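Local coordinates for nitronate monooxygenase family protein (Pseudomonas aeruginosa, PDB 4QIT), which uses FMN and molecular oxygen to carry out the oxidative denitrification of alkyl nitronates, with the toxin propionate 3-nitronate as its best substrate, at residues E131-V136 with V154-L159; D146-L151 with E172-D177; P165-L170 with G191-E196; V179-I184 with L205-L210; R271-V276 with R289-A294. The protein carries 1 engineered substitution. All blocks are in the same frame, centred on the assembly; numbering follows the deposited sequence.

Contact 1 (E131-V136 with V154-L159)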
# COMPACT_ATOMS: atom_id res chain seq x y z
N GLU A 131 6.61 37.22 -0.21
CA GLU A 131 6.71 36.75 -1.59
C GLU A 131 5.37 36.25 -2.15
O GLU A 131 5.16 36.30 -3.37
CB GLU A 131 7.78 35.65 -1.71
CG GLU A 131 9.19 36.12 -1.40
CD GLU A 131 9.64 37.31 -2.23
OE1 GLU A 131 9.41 37.31 -3.46
OE2 GLU A 131 10.23 38.24 -1.65
N ARG A 132 4.51 35.75 -1.27
CA ARG A 132 3.16 35.30 -1.64
C ARG A 132 3.09 34.37 -2.86
O ARG A 132 2.46 34.70 -3.86
CB ARG A 132 2.24 36.50 -1.86
CG ARG A 132 2.21 37.45 -0.67
CD ARG A 132 1.24 38.61 -0.87
NE ARG A 132 1.51 39.69 0.08
CZ ARG A 132 0.61 40.57 0.51
NH1 ARG A 132 -0.64 40.51 0.08
NH2 ARG A 132 0.97 41.52 1.37
N PRO A 133 3.71 33.19 -2.76
CA PRO A 133 3.47 32.20 -3.81
C PRO A 133 2.00 31.78 -3.76
O PRO A 133 1.37 31.92 -2.72
CB PRO A 133 4.38 31.03 -3.41
CG PRO A 133 4.56 31.18 -1.93
CD PRO A 133 4.54 32.66 -1.66
N ALA A 134 1.46 31.31 -4.88
CA ALA A 134 0.05 30.94 -4.92
C ALA A 134 -0.30 29.84 -3.92
O ALA A 134 -1.38 29.84 -3.33
CB ALA A 134 -0.35 30.53 -6.32
N ALA A 135 0.62 28.89 -3.74
CA ALA A 135 0.39 27.81 -2.79
C ALA A 135 1.61 27.55 -1.92
O ALA A 135 2.75 27.63 -2.38
CB ALA A 135 -0.03 26.54 -3.51
N VAL A 136 1.36 27.26 -0.65
CA VAL A 136 2.40 26.78 0.26
C VAL A 136 1.97 25.43 0.83
O VAL A 136 0.84 25.28 1.29
CB VAL A 136 2.68 27.79 1.40
CG1 VAL A 136 3.60 27.16 2.47
CG2 VAL A 136 3.29 29.07 0.84
N VAL A 154 -2.96 36.67 3.12
CA VAL A 154 -2.37 37.34 1.97
C VAL A 154 -2.64 36.57 0.67
O VAL A 154 -1.98 36.79 -0.35
CB VAL A 154 -0.85 37.60 2.15
CG1 VAL A 154 -0.61 38.56 3.31
CG2 VAL A 154 -0.10 36.30 2.37
N GLY A 155 -3.63 35.68 0.72
CA GLY A 155 -4.13 35.04 -0.49
C GLY A 155 -3.54 33.68 -0.82
O GLY A 155 -3.95 33.06 -1.80
N ILE A 156 -2.59 33.22 -0.02
CA ILE A 156 -1.93 31.93 -0.26
C ILE A 156 -2.85 30.74 0.05
O ILE A 156 -3.53 30.73 1.08
CB ILE A 156 -0.64 31.81 0.59
CG1 ILE A 156 0.30 32.98 0.30
CG2 ILE A 156 0.04 30.46 0.36
CD1 ILE A 156 1.42 33.14 1.31
N ARG A 157 -2.89 29.75 -0.85
CA ARG A 157 -3.59 28.50 -0.57
C ARG A 157 -2.64 27.56 0.17
O ARG A 157 -1.49 27.43 -0.22
CB ARG A 157 -4.06 27.83 -1.86
CG ARG A 157 -4.92 28.71 -2.75
CD ARG A 157 -6.17 29.19 -2.04
NE ARG A 157 -7.08 29.83 -2.97
CZ ARG A 157 -8.07 30.64 -2.61
NH1 ARG A 157 -8.26 30.93 -1.33
NH2 ARG A 157 -8.86 31.18 -3.53
N VAL A 158 -3.13 26.91 1.22
CA VAL A 158 -2.28 26.06 2.06
C VAL A 158 -2.66 24.59 1.96
O VAL A 158 -3.81 24.21 2.20
CB VAL A 158 -2.33 26.49 3.54
CG1 VAL A 158 -1.51 25.53 4.41
CG2 VAL A 158 -1.82 27.93 3.70
N LEU A 159 -1.67 23.76 1.60
CA LEU A 159 -1.88 22.31 1.52
C LEU A 159 -1.04 21.63 2.60
O LEU A 159 0.06 22.09 2.91
CB LEU A 159 -1.44 21.76 0.16
CG LEU A 159 -1.95 22.38 -1.15
CD1 LEU A 159 -1.90 21.33 -2.25
CD2 LEU A 159 -3.34 22.96 -1.03
O HOH W 1 -3.32 31.56 -4.10
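Val136 and Ile156 meet at the buried end of this contact, where the methyl CG2 of Val136 lies 3.6 Å from CG2 of Ile156, the two branched side chains crossing obliquely. With CG2 anti to its own backbone N and CG1 beside it (chi1 -57°), Ile156 divides its branches: CG2 goes to Val136, while CG1 packs 3.4 Å from the carbonyl O of Pro133. Beta-branched residues suit these places because they favour extended backbone and fill the space beside a strand with short, stiff groups. The backbones here begin two neighbouring parallel strands of the TIM barrel, 135-139 and 157-162, joined by helix 145-153 in a beta-alpha-beta crossover. Three bonds zip them: Arg157 N to Ala134 O (2.9 Å), Val136 N to Arg157 O (2.9 Å) and Leu159 N to Val136 O (3.0 Å). Toward solvent the pairing gives way to looser contacts. A water donates to both Ala134 O, at 2.7 Å, and Gly155 O, at 2.8 Å, bridging the backbones where they diverge. Gly155, with positive phi, is the C-prime residue of the Schellman motif ending helix 145-153, a conformation in which a CB would press on the preceding carbonyl. Farther out, the exposed Arg132 crosses Val154 at about a right angle, and CG1 of Val154 sits 3.6 Å above the centre of one guanidinium face.

Contact 2 (D146-L151 with E172-D177)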
# COMPACT_ATOMS: atom_id res chain seq x y z
N ASP A 146 -2.90 29.55 13.56
CA ASP A 146 -2.69 30.98 13.38
C ASP A 146 -1.68 31.29 12.27
O ASP A 146 -1.77 32.33 11.62
CB ASP A 146 -2.27 31.65 14.69
CG ASP A 146 -0.85 31.31 15.09
OD1 ASP A 146 -0.54 30.11 15.24
OD2 ASP A 146 -0.04 32.25 15.25
N GLN A 147 -0.72 30.39 12.06
CA GLN A 147 0.24 30.56 10.97
C GLN A 147 -0.36 30.23 9.61
O GLN A 147 -0.10 30.95 8.64
CB GLN A 147 1.49 29.72 11.23
CG GLN A 147 2.25 30.15 12.48
CD GLN A 147 3.50 29.34 12.71
OE1 GLN A 147 4.17 28.94 11.75
NE2 GLN A 147 3.82 29.09 13.97
N VAL A 148 -1.16 29.17 9.54
CA VAL A 148 -1.91 28.84 8.34
C VAL A 148 -2.80 30.02 7.95
O VAL A 148 -2.86 30.40 6.79
CB VAL A 148 -2.80 27.59 8.55
CG1 VAL A 148 -3.69 27.34 7.34
CG2 VAL A 148 -1.94 26.36 8.85
N ARG A 149 -3.46 30.60 8.95
CA ARG A 149 -4.32 31.77 8.74
C ARG A 149 -3.55 32.98 8.20
O ARG A 149 -4.04 33.69 7.32
CB ARG A 149 -5.00 32.17 10.05
CG ARG A 149 -6.10 31.21 10.49
CD ARG A 149 -7.22 31.14 9.46
NE ARG A 149 -8.20 30.12 9.82
CZ ARG A 149 -9.14 29.67 9.00
NH1 ARG A 149 -9.23 30.16 7.77
NH2 ARG A 149 -10.00 28.74 9.39
N ALA A 150 -2.36 33.21 8.73
CA ALA A 150 -1.53 34.33 8.29
C ALA A 150 -1.20 34.22 6.81
O ALA A 150 -1.23 35.22 6.08
CB ALA A 150 -0.27 34.41 9.13
N LEU A 151 -0.87 33.01 6.35
CA LEU A 151 -0.60 32.77 4.94
C LEU A 151 -1.85 33.02 4.10
O LEU A 151 -1.79 33.64 3.04
CB LEU A 151 -0.10 31.34 4.73
CG LEU A 151 1.27 31.01 5.34
CD1 LEU A 151 1.46 29.50 5.49
CD2 LEU A 151 2.38 31.59 4.48
N GLU A 172 -7.38 19.36 8.86
CA GLU A 172 -8.63 20.10 8.89
C GLU A 172 -8.63 21.10 10.03
O GLU A 172 -9.00 22.26 9.85
CB GLU A 172 -9.83 19.16 9.01
CG GLU A 172 -10.08 18.30 7.79
CD GLU A 172 -11.08 17.19 8.04
OE1 GLU A 172 -11.33 16.40 7.10
OE2 GLU A 172 -11.63 17.11 9.16
N ALA A 173 -8.18 20.66 11.20
CA ALA A 173 -8.16 21.53 12.38
C ALA A 173 -7.16 22.68 12.26
O ALA A 173 -7.31 23.73 12.90
CB ALA A 173 -7.87 20.71 13.64
N ALA A 174 -6.14 22.49 11.42
CA ALA A 174 -5.14 23.52 11.17
C ALA A 174 -5.68 24.58 10.21
O ALA A 174 -5.08 25.65 10.05
CB ALA A 174 -3.87 22.89 10.59
N GLY A 175 -6.80 24.28 9.56
CA GLY A 175 -7.44 25.24 8.68
C GLY A 175 -6.97 25.24 7.24
O GLY A 175 -7.24 26.18 6.50
N ALA A 176 -6.27 24.18 6.82
CA ALA A 176 -5.73 24.11 5.46
C ALA A 176 -6.81 24.14 4.39
O ALA A 176 -7.97 23.77 4.64
CB ALA A 176 -4.85 22.86 5.30
N ASP A 177 -6.44 24.56 3.19
CA ASP A 177 -7.34 24.58 2.05
C ASP A 177 -7.53 23.21 1.39
O ASP A 177 -8.54 22.96 0.75
CB ASP A 177 -6.85 25.58 1.00
CG ASP A 177 -6.83 27.00 1.52
OD1 ASP A 177 -7.92 27.62 1.57
OD2 ASP A 177 -5.75 27.51 1.88
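Val148 presses its branched end against the backbone carbonyl of Ala174, and van der Waals packing carries most of the contact. CB of Val148 lies 3.3 Å from Ala174 O, with CG1 at 3.5 Å and CG2 at 3.4 Å from the same oxygen, so the carbonyl is met by the whole isopropyl group. CG1 is anti to the backbone N (chi1 174°) and also reaches Gly175 O at 3.8 Å, whereas CG2 approaches the methyl CB of Ala174 at 4.3 Å. Valine suits the place, being short enough to leave the helix close to the turn. The cost is polar: Ala174 O is buried here and has no hydrogen-bonding partner in the model. Two successive helices of the TIM barrel's outer layer are involved, helix 145-153 and the C-terminal end of helix 165-173. The latter closes in a Schellman motif at Gly175, whose positive phi would force a CB against the preceding carbonyl; a CB there would also point at Val148 and Arg149. Gly175 N bonds back to Glu172 O at 3.0 Å. Of the polar groups nearby, Gly175 O is satisfied by NE2 of Gln152, which also bonds to Asp177 OD2. The long Arg149 supplies a looser, more exposed contact: its NH2 comes within 4.4 Å of Gly175 CA.

Contact 3 (P165-L170 with G191-E196)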
# COMPACT_ATOMS: atom_id res chain seq x y z
N PRO A 165 -6.57 9.00 8.05
CA PRO A 165 -7.72 9.84 8.43
C PRO A 165 -7.45 10.66 9.70
O PRO A 165 -7.93 11.81 9.79
CB PRO A 165 -8.81 8.81 8.69
CG PRO A 165 -8.49 7.70 7.73
CD PRO A 165 -6.99 7.61 7.77
N GLU A 166 -6.71 10.11 10.65
CA GLU A 166 -6.38 10.85 11.87
C GLU A 166 -5.50 12.06 11.55
O GLU A 166 -5.71 13.16 12.08
CB GLU A 166 -5.72 9.94 12.91
CG GLU A 166 -6.62 8.81 13.46
CD GLU A 166 -6.98 7.73 12.44
OE1 GLU A 166 -6.20 7.52 11.47
OE2 GLU A 166 -8.04 7.09 12.60
N GLU A 167 -4.52 11.88 10.67
CA GLU A 167 -3.69 13.01 10.27
C GLU A 167 -4.50 14.02 9.46
O GLU A 167 -4.29 15.22 9.59
CB GLU A 167 -2.44 12.52 9.52
CG GLU A 167 -1.43 11.85 10.46
CD GLU A 167 -0.31 11.13 9.74
OE1 GLU A 167 -0.33 11.08 8.48
OE2 GLU A 167 0.59 10.60 10.43
N ALA A 168 -5.42 13.52 8.64
CA ALA A 168 -6.29 14.41 7.86
C ALA A 168 -7.16 15.28 8.77
O ALA A 168 -7.41 16.44 8.46
CB ALA A 168 -7.15 13.60 6.91
N ALA A 169 -7.59 14.72 9.90
CA ALA A 169 -8.37 15.49 10.87
C ALA A 169 -7.56 16.65 11.44
O ALA A 169 -8.09 17.74 11.69
CB ALA A 169 -8.88 14.59 11.99
N LEU A 170 -6.27 16.42 11.64
CA LEU A 170 -5.38 17.47 12.14
C LEU A 170 -5.15 18.54 11.07
O LEU A 170 -5.03 19.72 11.39
CB LEU A 170 -4.05 16.86 12.62
CG LEU A 170 -4.14 15.88 13.78
CD1 LEU A 170 -2.80 15.23 14.11
CD2 LEU A 170 -4.70 16.58 15.01
N GLY A 191 4.87 10.89 4.82
CA GLY A 191 4.37 12.07 5.51
C GLY A 191 3.85 11.81 6.91
O GLY A 191 3.14 12.66 7.46
N VAL A 192 4.17 10.65 7.49
CA VAL A 192 3.71 10.28 8.82
C VAL A 192 4.08 11.33 9.87
O VAL A 192 5.25 11.74 9.95
CB VAL A 192 4.29 8.92 9.25
CG1 VAL A 192 3.81 8.56 10.66
CG2 VAL A 192 3.92 7.84 8.26
N PHE A 193 3.10 11.78 10.66
CA PHE A 193 3.35 12.86 11.62
C PHE A 193 4.24 12.41 12.77
O PHE A 193 5.20 13.11 13.13
CB PHE A 193 2.03 13.39 12.21
CG PHE A 193 1.24 14.30 11.29
CD1 PHE A 193 1.42 14.29 9.91
CD2 PHE A 193 0.28 15.16 11.82
CE1 PHE A 193 0.68 15.13 9.09
CE2 PHE A 193 -0.46 16.00 11.01
CZ PHE A 193 -0.26 15.99 9.63
N GLU A 194 3.91 11.26 13.35
CA GLU A 194 4.58 10.75 14.54
C GLU A 194 4.96 9.30 14.31
O GLU A 194 4.24 8.39 14.73
CB GLU A 194 3.65 10.87 15.75
CG GLU A 194 3.26 12.30 16.10
CD GLU A 194 2.34 12.39 17.29
OE1 GLU A 194 1.20 11.90 17.21
OE2 GLU A 194 2.77 12.96 18.32
N PRO A 195 6.08 9.07 13.62
CA PRO A 195 6.41 7.69 13.25
C PRO A 195 6.70 6.79 14.45
O PRO A 195 6.63 5.57 14.30
CB PRO A 195 7.64 7.84 12.34
CG PRO A 195 8.11 9.26 12.49
CD PRO A 195 6.97 10.07 13.02
N GLU A 196 6.98 7.36 15.61
CA GLU A 196 7.18 6.56 16.81
C GLU A 196 5.91 5.82 17.23
O GLU A 196 5.97 4.84 17.98
CB GLU A 196 7.71 7.41 17.97
CG GLU A 196 6.74 8.46 18.49
CD GLU A 196 6.86 9.79 17.78
OE1 GLU A 196 7.40 9.83 16.65
OE2 GLU A 196 6.42 10.81 18.35
O HOH W 2 1.41 10.03 13.01
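The loop that follows strand 188-189, whose Gly191 lies about 7 Å from the bound FMN (nearest atoms), is held to the first turns of barrel helix 165-173 by Glu167 and Phe193. The carboxylate of Glu167 receives the backbone N-H of Phe193 at OE2 in a nearly straight bond (2.8 Å, 178° at the hydrogen), the donor standing well above the carboxylate plane. A water gives OE2 a second donor at 2.8 Å and accepts from Glu194 N, extending the grip by one residue. OE1 bonds to Thr163 OG1, so both oxygens of this buried acid are engaged. Glutamate suits the place because its aliphatic part works too: CG lies over one face of the Phe193 ring, 3.8 Å from its centroid, and the extended chain (chi2 169°) continues past the ring with carboxylate and ring planes stacked 15° apart. Leu170, one helical turn on, brings CD1 to 3.8 Å from Phe193 CD2. Around this contact, Val192 O bonds to Arg281 NH1, Glu166 forms a salt bridge with Arg271 of the second subunit, and Pro165 and Ala168 pack on helix 204-212.

Contact 4 (V179-I184 with L205-L210). With FMN (flavin mononucleotide), chain C.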
# COMPACT_ATOMS: atom_id res chain seq x y z
N VAL A 179 -5.99 18.75 1.57
CA VAL A 179 -5.15 17.70 2.13
C VAL A 179 -4.55 16.90 0.98
O VAL A 179 -5.25 16.55 0.02
CB VAL A 179 -5.93 16.79 3.12
CG1 VAL A 179 -7.09 16.07 2.42
CG2 VAL A 179 -4.99 15.79 3.79
N VAL A 180 -3.25 16.67 1.05
CA VAL A 180 -2.58 15.79 0.09
C VAL A 180 -2.51 14.41 0.72
O VAL A 180 -1.78 14.18 1.68
CB VAL A 180 -1.17 16.29 -0.25
CG1 VAL A 180 -0.51 15.33 -1.24
CG2 VAL A 180 -1.22 17.71 -0.83
N ALA A 181 -3.31 13.50 0.18
CA ALA A 181 -3.42 12.15 0.71
C ALA A 181 -2.30 11.31 0.14
O ALA A 181 -2.36 10.92 -1.03
CB ALA A 181 -4.76 11.57 0.32
N GLN A 182 -1.29 11.03 0.95
CA GLN A 182 -0.14 10.27 0.49
C GLN A 182 -0.28 8.79 0.82
O GLN A 182 -0.20 8.39 2.00
CB GLN A 182 1.15 10.80 1.11
CG GLN A 182 2.39 10.19 0.50
CD GLN A 182 3.62 10.35 1.39
OE1 GLN A 182 3.60 9.95 2.55
NE2 GLN A 182 4.70 10.91 0.83
N GLY A 183 -0.45 7.98 -0.22
CA GLY A 183 -0.57 6.54 -0.06
C GLY A 183 0.80 5.89 0.09
O GLY A 183 1.84 6.51 -0.19
N ILE A 184 0.78 4.62 0.50
CA ILE A 184 2.01 3.86 0.71
C ILE A 184 2.85 3.77 -0.57
O ILE A 184 4.07 3.65 -0.51
CB ILE A 184 1.71 2.44 1.30
CG1 ILE A 184 2.96 1.83 1.97
CG2 ILE A 184 1.19 1.51 0.24
CD1 ILE A 184 3.57 2.67 3.06
N LEU A 205 -5.45 3.80 -2.91
CA LEU A 205 -6.84 3.53 -3.26
C LEU A 205 -7.73 3.59 -2.03
O LEU A 205 -8.83 4.16 -2.08
CB LEU A 205 -6.96 2.19 -3.97
CG LEU A 205 -8.39 1.84 -4.39
CD1 LEU A 205 -8.42 1.38 -5.84
CD2 LEU A 205 -8.93 0.76 -3.45
N ALA A 206 -7.27 3.03 -0.91
CA ALA A 206 -8.07 3.11 0.32
C ALA A 206 -8.02 4.52 0.90
O ALA A 206 -9.06 5.08 1.28
CB ALA A 206 -7.60 2.10 1.36
N LEU A 207 -6.83 5.11 0.99
CA LEU A 207 -6.69 6.41 1.65
C LEU A 207 -7.49 7.51 0.98
O LEU A 207 -8.18 8.28 1.65
CB LEU A 207 -5.22 6.83 1.75
CG LEU A 207 -4.98 8.12 2.53
CD1 LEU A 207 -5.38 7.99 4.01
CD2 LEU A 207 -3.52 8.54 2.43
N VAL A 208 -7.41 7.60 -0.35
CA VAL A 208 -8.13 8.64 -1.07
C VAL A 208 -9.64 8.49 -0.88
O VAL A 208 -10.34 9.48 -0.62
CB VAL A 208 -7.77 8.63 -2.57
CG1 VAL A 208 -8.64 9.63 -3.34
CG2 VAL A 208 -6.31 9.00 -2.74
N ARG A 209 -10.14 7.27 -0.98
CA ARG A 209 -11.57 7.02 -0.80
C ARG A 209 -12.02 7.38 0.62
O ARG A 209 -13.07 8.00 0.80
CB ARG A 209 -11.92 5.57 -1.10
CG ARG A 209 -13.41 5.33 -1.08
CD ARG A 209 -14.07 5.68 -2.43
NE ARG A 209 -15.51 5.80 -2.27
CZ ARG A 209 -16.15 6.96 -2.14
NH1 ARG A 209 -17.47 6.97 -1.99
NH2 ARG A 209 -15.48 8.12 -2.19
N LEU A 210 -11.23 7.00 1.62
CA LEU A 210 -11.56 7.30 3.01
C LEU A 210 -11.63 8.80 3.26
O LEU A 210 -12.56 9.29 3.91
CB LEU A 210 -10.53 6.66 3.95
CG LEU A 210 -10.57 5.13 4.05
CD1 LEU A 210 -9.33 4.58 4.76
CD2 LEU A 210 -11.84 4.65 4.76
N1 FMN C . 7.31 15.55 -0.53
C2 FMN C . 7.55 16.70 0.22
O2 FMN C . 6.65 17.14 0.92
N3 FMN C . 8.75 17.37 0.15
C4 FMN C . 9.75 16.86 -0.64
O4 FMN C . 10.84 17.41 -0.72
C4A FMN C . 9.53 15.71 -1.38
N5 FMN C . 10.55 15.23 -2.16
C5A FMN C . 10.37 14.10 -2.92
C6 FMN C . 11.42 13.66 -3.71
C7 FMN C . 11.29 12.54 -4.50
C7M FMN C . 12.47 12.14 -5.34
C8 FMN C . 10.09 11.83 -4.49
C8M FMN C . 9.93 10.60 -5.34
C9 FMN C . 9.03 12.27 -3.70
C9A FMN C . 9.16 13.42 -2.90
N10 FMN C . 8.11 13.89 -2.10
C10 FMN C . 8.31 15.04 -1.33
C1' FMN C . 6.80 13.15 -2.04
C2' FMN C . 5.77 13.69 -3.02
O2' FMN C . 5.25 14.90 -2.53
C3' FMN C . 4.61 12.71 -3.18
O3' FMN C . 4.14 12.23 -1.93
C4' FMN C . 5.11 11.52 -3.97
O4' FMN C . 6.04 11.96 -4.94
C5' FMN C . 3.94 10.87 -4.67
O5' FMN C . 4.40 9.61 -5.03
P FMN C . 4.80 9.26 -6.53
O1P FMN C . 4.11 10.21 -7.47
O2P FMN C . 4.42 7.83 -6.75
O3P FMN C . 6.27 9.46 -6.59
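NE2 of Gln182 donates to the ribityl hydroxyl O3' of FMN at 3.1 Å, with 163° at the hydrogen, and also to Ser189 O. Its OE1 accepts from Gly191 N, so the amide is held at both ends, and glutamine suits a place that needs a donor for the cofactor and an acceptor for the loop. CG is anti to the backbone N (chi1 -171°) and the chain runs on extended, carrying the amide to the ribityl chain on the side of the strand away from helix 204-212. On the helix side the side chains that meet are apolar. Leu207 comes from the helix with CD2 3.4 Å from the backbone carbonyl O of Gln182 and 3.9 Å from the methyl CB of Ala181, while Val208 adds CG2 at 4.3 Å from that same methyl. Alanine is small enough to let the helix settle on the strand, the axes approaching to 8.2 Å and running nearly antiparallel at 154°; leucine is long enough to span the gap. This is the alpha-on-beta packing of a TIM barrel, in which helices cover the outside of the parallel strands and residues at the strands' C-terminal ends face the cofactor. Strand 178-182 lies between strands 157-162 and 219-222, Val208 also touches Ala221 of strand 219-222, and farther along the helix Arg209 forms a salt bridge with Asp227 of the second subunit.

Contact 5 (R271-V276 with R289-A294)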
# COMPACT_ATOMS: atom_id res chain seq x y z
N ARG A 271 11.59 -2.59 -8.46
CA ARG A 271 11.33 -2.76 -7.03
C ARG A 271 11.78 -1.56 -6.20
O ARG A 271 12.92 -1.09 -6.30
CB ARG A 271 11.96 -4.08 -6.54
CG ARG A 271 11.72 -4.47 -5.07
CD ARG A 271 10.34 -5.09 -4.77
NE ARG A 271 9.89 -6.16 -5.67
CZ ARG A 271 9.75 -7.45 -5.35
NH1 ARG A 271 10.03 -7.88 -4.12
NH2 ARG A 271 9.31 -8.31 -6.26
N THR A 272 10.85 -1.02 -5.42
CA THR A 272 11.18 0.01 -4.44
C THR A 272 11.06 -0.56 -3.03
O THR A 272 10.44 -1.60 -2.82
CB THR A 272 10.27 1.26 -4.54
OG1 THR A 272 8.93 0.92 -4.16
CG2 THR A 272 10.28 1.84 -5.96
N ALA A 273 11.64 0.13 -2.06
CA ALA A 273 11.53 -0.29 -0.67
C ALA A 273 11.57 0.92 0.24
O ALA A 273 12.02 2.00 -0.16
CB ALA A 273 12.65 -1.27 -0.31
N LEU A 274 11.10 0.72 1.47
CA LEU A 274 11.17 1.74 2.50
C LEU A 274 12.44 1.58 3.32
O LEU A 274 12.87 0.46 3.61
CB LEU A 274 9.97 1.63 3.43
CG LEU A 274 8.63 1.95 2.77
CD1 LEU A 274 7.46 1.48 3.65
CD2 LEU A 274 8.55 3.44 2.54
N THR A 275 13.03 2.70 3.70
CA THR A 275 14.20 2.68 4.57
C THR A 275 14.14 3.83 5.57
O THR A 275 13.66 4.92 5.25
CB THR A 275 15.51 2.77 3.75
OG1 THR A 275 16.63 2.77 4.65
CG2 THR A 275 15.55 4.05 2.88
N VAL A 276 14.61 3.58 6.78
CA VAL A 276 14.82 4.65 7.75
C VAL A 276 16.30 4.98 7.92
O VAL A 276 16.63 5.96 8.57
CB VAL A 276 14.24 4.33 9.14
CG1 VAL A 276 12.75 4.06 9.05
CG2 VAL A 276 14.99 3.16 9.80
N ARG A 289 22.98 0.32 -1.03
CA ARG A 289 23.73 0.01 0.19
C ARG A 289 23.30 0.80 1.43
O ARG A 289 23.57 0.39 2.56
CB ARG A 289 25.24 0.12 -0.07
CG ARG A 289 25.70 -0.83 -1.17
CD ARG A 289 27.21 -0.77 -1.37
NE ARG A 289 27.94 -1.20 -0.18
CZ ARG A 289 29.25 -1.05 -0.03
NH1 ARG A 289 29.96 -0.49 -1.00
NH2 ARG A 289 29.85 -1.46 1.08
N MET A 290 22.60 1.92 1.22
CA MET A 290 22.04 2.66 2.34
C MET A 290 20.75 2.07 2.90
O MET A 290 20.23 2.58 3.89
CB MET A 290 21.82 4.13 1.99
CG MET A 290 23.07 4.97 1.97
SD MET A 290 24.05 4.79 3.49
CE MET A 290 22.85 5.14 4.78
N PHE A 291 20.24 1.01 2.27
CA PHE A 291 18.98 0.39 2.71
C PHE A 291 19.30 -0.86 3.52
O PHE A 291 19.31 -1.97 2.99
CB PHE A 291 18.12 -0.02 1.51
CG PHE A 291 17.43 1.12 0.80
CD1 PHE A 291 18.17 2.15 0.20
CD2 PHE A 291 16.05 1.12 0.63
CE1 PHE A 291 17.53 3.16 -0.50
CE2 PHE A 291 15.41 2.12 -0.07
CZ PHE A 291 16.15 3.15 -0.63
N PHE A 292 19.55 -0.69 4.82
CA PHE A 292 19.80 -1.86 5.65
C PHE A 292 18.85 -1.95 6.84
O PHE A 292 18.05 -1.04 7.09
CB PHE A 292 21.27 -1.95 6.08
CG PHE A 292 21.78 -0.73 6.79
CD1 PHE A 292 22.33 0.33 6.08
CD2 PHE A 292 21.73 -0.65 8.18
CE1 PHE A 292 22.81 1.45 6.74
CE2 PHE A 292 22.21 0.46 8.84
CZ PHE A 292 22.75 1.51 8.12
N ASP A 293 18.94 -3.05 7.58
CA ASP A 293 18.05 -3.29 8.71
C ASP A 293 18.57 -2.58 9.95
O ASP A 293 19.61 -2.95 10.50
CB ASP A 293 17.92 -4.79 8.97
CG ASP A 293 16.79 -5.12 9.92
OD1 ASP A 293 16.23 -4.21 10.56
OD2 ASP A 293 16.44 -6.32 10.02
N ALA A 294 17.83 -1.58 10.42
CA ALA A 294 18.21 -0.82 11.61
C ALA A 294 18.09 -1.66 12.87
O ALA A 294 18.62 -1.29 13.92
CB ALA A 294 17.37 0.43 11.73
O HOH W 3 16.57 -0.01 5.17
O HOH W 4 15.29 0.78 7.23
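Thr275 lays its methyl over the ring of Phe291, the two side chains crossing at about a right angle. Thr275 belongs to strand 273-275, an outermost strand of the small antiparallel sheet formed with 188-189 and 283-285, which is separate from the parallel strands of the barrel; Phe291 lies in the loop after strand 283-285. CG2 of Thr275 stands 3.6 Å from the ring centroid and 15° off the ring normal, a CH-pi contact displaced toward the rim near CE2. Its position between the backbone N and carbonyl carbon is what brings the methyl over the ring, while OG1, anti to the N (chi1 179°), is left for polar partners. Threonine thus serves two environments: a methyl for the aromatic face and a hydroxyl that bonds to Thr277 OG1. The ring is met differently at its rim, where Ala273 O lies in the ring plane, 3.4 Å from CE2, and the small CB of Ala273 approaches CD2 at 4.3 Å. Farther along, Val276 CG2 and Ala294 CB touch at 4.1 Å, small apolar groups on partly exposed residues. Between these contacts water joins the backbones: one molecule is hydrogen-bonded to Thr275 OG1 and donates to Phe292 O at 2.6 Å, and a second accepts from Val276 N at 2.9 Å and donates only weakly to that same carbonyl, Phe292 O.

How the contacts relate
Contacts 1 to 4 all lie on the barrel, neighbouring ones interleaved along the chain, whereas contact 5 belongs to the small antiparallel sheet and its loop. In contact 4 every touching residue is buried and strand and helix meet through apolar side chains; contact 2 is likewise largely buried but leaves a carbonyl without a partner. Contacts 1, 3 and 5 are only partly buried and use bridging waters. Contact 1 alone is built on strand-to-strand backbone bonds, and it meets contact 2 through Asp177 OD2 and Val158 N. Contacts 2 and 3 use opposite ends of helix 165-173. The loop of contact 3 meets contact 4 beside the cofactor, while Ile184 of contact 4 packs on Leu274 of contact 5.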